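Local coordinates for antifreeze protein type II (Clupea harengus, PDB 2PY2) that probably binds ice crystals and stops their growth in a calcium-dependent manner, using a fold related to C-type lectins, at residues Arg14-Asn19 against Ile124-Leu129. Numbering follows the deposited sequence.
Sequences RCFLFN and ICAKPL
C15 and K127 form one hydrogen-bonded pair of an antiparallel ladder, and L17 and C125 form the next. C15 N gives a nearly straight bond of 2.8 Å to K127 O. K127 N returns a longer one to C15 O, 3.1 Å with 148° at the hydrogen. L17 and C125 exchange a second pair, in which C125 N reaches L17 O. Between the two hydrogen-bonded pairs lies the non-hydrogen-bonded pair F16 and A126, where the backbones draw in to 4.5 Å between CA atoms. A CA-H...O contact from A126 CA to C15 O, 3.1 Å, adds to the ladder here.

A126 CB meets two side chains on the face it shares with F16, F18 and I124. F16 CD1 and CE1 both meet it, CD1 at 3.6 Å. R14 NH2 comes to the same methyl at 3.5 Å, and F16 CZ lies over one face of the R14 guanidinium, toward its rim. The R14 chain is otherwise near extended beyond CG but bent at chi3 (64°), which sets NE off the line of the chain. Its NH1 is held farther out by a salt bridge to E47 and a hydrogen bond to S41 O. Further along, I124 CD1 touches F18 CD1 at 3.6 Å, in the plane of the ring and at its edge. I124 CG2 sits near the edge of the F16 ring.

The other face carries C15, L17, C125 and K127. C15 SG, in a disulfide with C4, packs on L129 CD1 at 3.5 Å. C125 forms a disulfide with C32 of helix 25-33. K127 NZ hydrogen bonds to E35 O, and K127 makes a cation-pi contact with W8.

This is the pairing of N- and C-terminal strands characteristic of the C-type lectin fold. Strand 9-11 flanks 14-20, strands 38-39 and 62-64 adjoin 121-128, and F50 of helix 45-52 meets the F16 ring.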
ATOM      1  N   ARG A  14     -13.998  -3.417  -4.709  1.00 25.41           N
ATOM      2  CA  ARG A  14     -13.182  -2.211  -4.667  1.00 25.08           C
ATOM      3  C   ARG A  14     -12.500  -2.015  -6.017  1.00 24.55           C
ATOM      4  O   ARG A  14     -12.391  -2.956  -6.808  1.00 24.43           O
ATOM      5  CB  ARG A  14     -12.112  -2.337  -3.582  1.00 25.76           C
ATOM      6  CG  ARG A  14     -12.629  -2.837  -2.246  1.00 27.18           C
ATOM      7  CD  ARG A  14     -11.473  -3.310  -1.369  1.00 27.68           C
ATOM      8  NE  ARG A  14     -10.570  -2.220  -1.033  1.00 25.91           N
ATOM      9  CZ  ARG A  14      -9.364  -2.386  -0.499  1.00 27.63           C
ATOM     10  NH1 ARG A  14      -8.910  -3.609  -0.242  1.00 25.15           N
ATOM     11  NH2 ARG A  14      -8.616  -1.327  -0.218  1.00 27.84           N
ATOM     12  N   CYS A  15     -12.053  -0.790  -6.275  1.00 23.99           N
ATOM     13  CA  CYS A  15     -11.353  -0.463  -7.511  1.00 24.32           C
ATOM     14  C   CYS A  15      -9.925  -0.094  -7.130  1.00 22.31           C
ATOM     15  O   CYS A  15      -9.697   0.606  -6.143  1.00 20.86           O
ATOM     16  CB  CYS A  15     -12.029   0.705  -8.233  1.00 28.80           C
ATOM     17  SG  CYS A  15     -13.768   0.382  -8.680  1.00 36.98           S
ATOM     18  N   PHE A  16      -8.971  -0.575  -7.915  1.00 19.25           N
ATOM     19  CA  PHE A  16      -7.560  -0.335  -7.647  1.00 18.58           C
ATOM     20  C   PHE A  16      -6.850   0.360  -8.790  1.00 19.00           C
ATOM     21  O   PHE A  16      -7.232   0.223  -9.957  1.00 18.53           O
ATOM     22  CB  PHE A  16      -6.858  -1.665  -7.372  1.00 18.88           C
ATOM     23  CG  PHE A  16      -7.329  -2.353  -6.128  1.00 18.89           C
ATOM     24  CD1 PHE A  16      -6.634  -2.209  -4.931  1.00 15.00           C
ATOM     25  CD2 PHE A  16      -8.468  -3.150  -6.152  1.00 17.98           C
ATOM     26  CE1 PHE A  16      -7.065  -2.850  -3.781  1.00 16.19           C
ATOM     27  CE2 PHE A  16      -8.910  -3.800  -5.000  1.00 19.45           C
ATOM     28  CZ  PHE A  16      -8.210  -3.651  -3.813  1.00 19.08           C
ATOM     29  N   LEU A  17      -5.804   1.104  -8.450  1.00 17.03           N
ATOM     30  CA  LEU A  17      -5.025   1.800  -9.453  1.00 17.47           C
ATOM     31  C   LEU A  17      -3.568   1.860  -9.037  1.00 16.62           C
ATOM     32  O   LEU A  17      -3.253   2.132  -7.877  1.00 15.26           O
ATOM     33  CB  LEU A  17      -5.548   3.222  -9.665  1.00 18.60           C
ATOM     34  CG  LEU A  17      -4.805   4.034 -10.731  1.00 22.74           C
ATOM     35  CD1 LEU A  17      -5.040   3.412 -12.102  1.00 24.41           C
ATOM     36  CD2 LEU A  17      -5.294   5.470 -10.728  1.00 24.54           C
ATOM     37  N   PHE A  18      -2.690   1.578  -9.994  1.00 15.15           N
ATOM     38  CA  PHE A  18      -1.256   1.634  -9.773  1.00 16.77           C
ATOM     39  C   PHE A  18      -0.810   3.006 -10.259  1.00 17.93           C
ATOM     40  O   PHE A  18      -1.044   3.369 -11.418  1.00 17.18           O
ATOM     41  CB  PHE A  18      -0.531   0.543 -10.576  1.00 16.37           C
ATOM     42  CG  PHE A  18       0.976   0.630 -10.509  1.00 18.25           C
ATOM     43  CD1 PHE A  18       1.657   0.353  -9.323  1.00 17.29           C
ATOM     44  CD2 PHE A  18       1.715   0.984 -11.631  1.00 18.71           C
ATOM     45  CE1 PHE A  18       3.055   0.426  -9.261  1.00 18.33           C
ATOM     46  CE2 PHE A  18       3.116   1.059 -11.582  1.00 19.48           C
ATOM     47  CZ  PHE A  18       3.787   0.780 -10.393  1.00 17.76           C
ATOM     48  N   ASN A  19      -0.207   3.778  -9.363  1.00 15.27           N
ATOM     49  CA  ASN A  19       0.295   5.106  -9.699  1.00 16.14           C
ATOM     50  C   ASN A  19       1.808   4.960  -9.832  1.00 16.57           C
ATOM     51  O   ASN A  19       2.510   4.801  -8.838  1.00 15.85           O
ATOM     52  CB  ASN A  19      -0.062   6.090  -8.580  1.00 16.86           C
ATOM     53  CG  ASN A  19       0.431   7.491  -8.851  1.00 18.81           C
ATOM     54  OD1 ASN A  19       0.949   7.784  -9.925  1.00 19.71           O
ATOM     55  ND2 ASN A  19       0.270   8.373  -7.868  1.00 19.25           N
ATOM     56  N   ILE A 124      -0.147   2.219  -4.722  1.00 13.85           N
ATOM     57  CA  ILE A 124      -1.396   1.555  -5.059  1.00 14.16           C
ATOM     58  C   ILE A 124      -2.528   2.313  -4.393  1.00 14.85           C
ATOM     59  O   ILE A 124      -2.502   2.501  -3.174  1.00 12.63           O
ATOM     60  CB  ILE A 124      -1.457   0.117  -4.501  1.00 15.27           C
ATOM     61  CG1 ILE A 124      -0.144  -0.630  -4.777  1.00 16.64           C
ATOM     62  CG2 ILE A 124      -2.672  -0.602  -5.085  1.00 17.25           C
ATOM     63  CD1 ILE A 124       0.207  -0.758  -6.233  1.00 17.18           C
ATOM     64  N   CYS A 125      -3.515   2.745  -5.175  1.00 14.46           N
ATOM     65  CA  CYS A 125      -4.669   3.450  -4.618  1.00 17.18           C
ATOM     66  C   CYS A 125      -5.888   2.536  -4.715  1.00 16.84           C
ATOM     67  O   CYS A 125      -5.974   1.686  -5.605  1.00 15.50           O
ATOM     68  CB  CYS A 125      -4.991   4.745  -5.386  1.00 22.00           C
ATOM     69  SG  CYS A 125      -3.782   6.121  -5.376  1.00 30.05           S
ATOM     70  N   ALA A 126      -6.829   2.705  -3.797  1.00 15.21           N
ATOM     71  CA  ALA A 126      -8.042   1.898  -3.819  1.00 17.68           C
ATOM     72  C   ALA A 126      -9.217   2.694  -3.280  1.00 19.04           C
ATOM     73  O   ALA A 126      -9.041   3.633  -2.507  1.00 18.15           O
ATOM     74  CB  ALA A 126      -7.850   0.626  -3.000  1.00 16.02           C
ATOM     75  N   LYS A 127     -10.416   2.319  -3.711  1.00 20.87           N
ATOM     76  CA  LYS A 127     -11.643   2.968  -3.268  1.00 21.62           C
ATOM     77  C   LYS A 127     -12.809   2.038  -3.568  1.00 24.06           C
ATOM     78  O   LYS A 127     -12.742   1.218  -4.483  1.00 21.91           O
ATOM     79  CB  LYS A 127     -11.835   4.322  -3.970  1.00 21.93           C
ATOM     80  CG  LYS A 127     -11.896   4.274  -5.490  1.00 21.90           C
ATOM     81  CD  LYS A 127     -12.116   5.666  -6.073  1.00 22.41           C
ATOM     82  CE  LYS A 127     -12.093   5.654  -7.591  1.00 23.21           C
ATOM     83  NZ  LYS A 127     -12.382   7.002  -8.166  1.00 24.39           N
ATOM     84  N   PRO A 128     -13.888   2.128  -2.777  1.00 27.13           N
ATOM     85  CA  PRO A 128     -15.036   1.251  -3.026  1.00 28.80           C
ATOM     86  C   PRO A 128     -15.681   1.433  -4.399  1.00 30.52           C
ATOM     87  O   PRO A 128     -15.637   2.513  -4.991  1.00 29.53           O
ATOM     88  CB  PRO A 128     -15.986   1.586  -1.874  1.00 29.26           C
ATOM     89  CG  PRO A 128     -15.609   2.991  -1.502  1.00 29.73           C
ATOM     90  CD  PRO A 128     -14.110   2.959  -1.582  1.00 27.12           C
ATOM     91  N   LEU A 129     -16.265   0.353  -4.904  1.00 32.73           N
ATOM     92  CA  LEU A 129     -16.938   0.371  -6.195  1.00 36.12           C
ATOM     93  C   LEU A 129     -18.289   1.053  -6.002  1.00 37.56           C
ATOM     94  O   LEU A 129     -19.038   0.696  -5.093  1.00 37.65           O
ATOM     95  CB  LEU A 129     -17.141  -1.063  -6.693  1.00 36.65           C
ATOM     96  CG  LEU A 129     -17.883  -1.271  -8.017  1.00 38.37           C
ATOM     97  CD1 LEU A 129     -17.077  -0.685  -9.167  1.00 39.02           C
ATOM     98  CD2 LEU A 129     -18.113  -2.757  -8.235  1.00 38.39           C
TER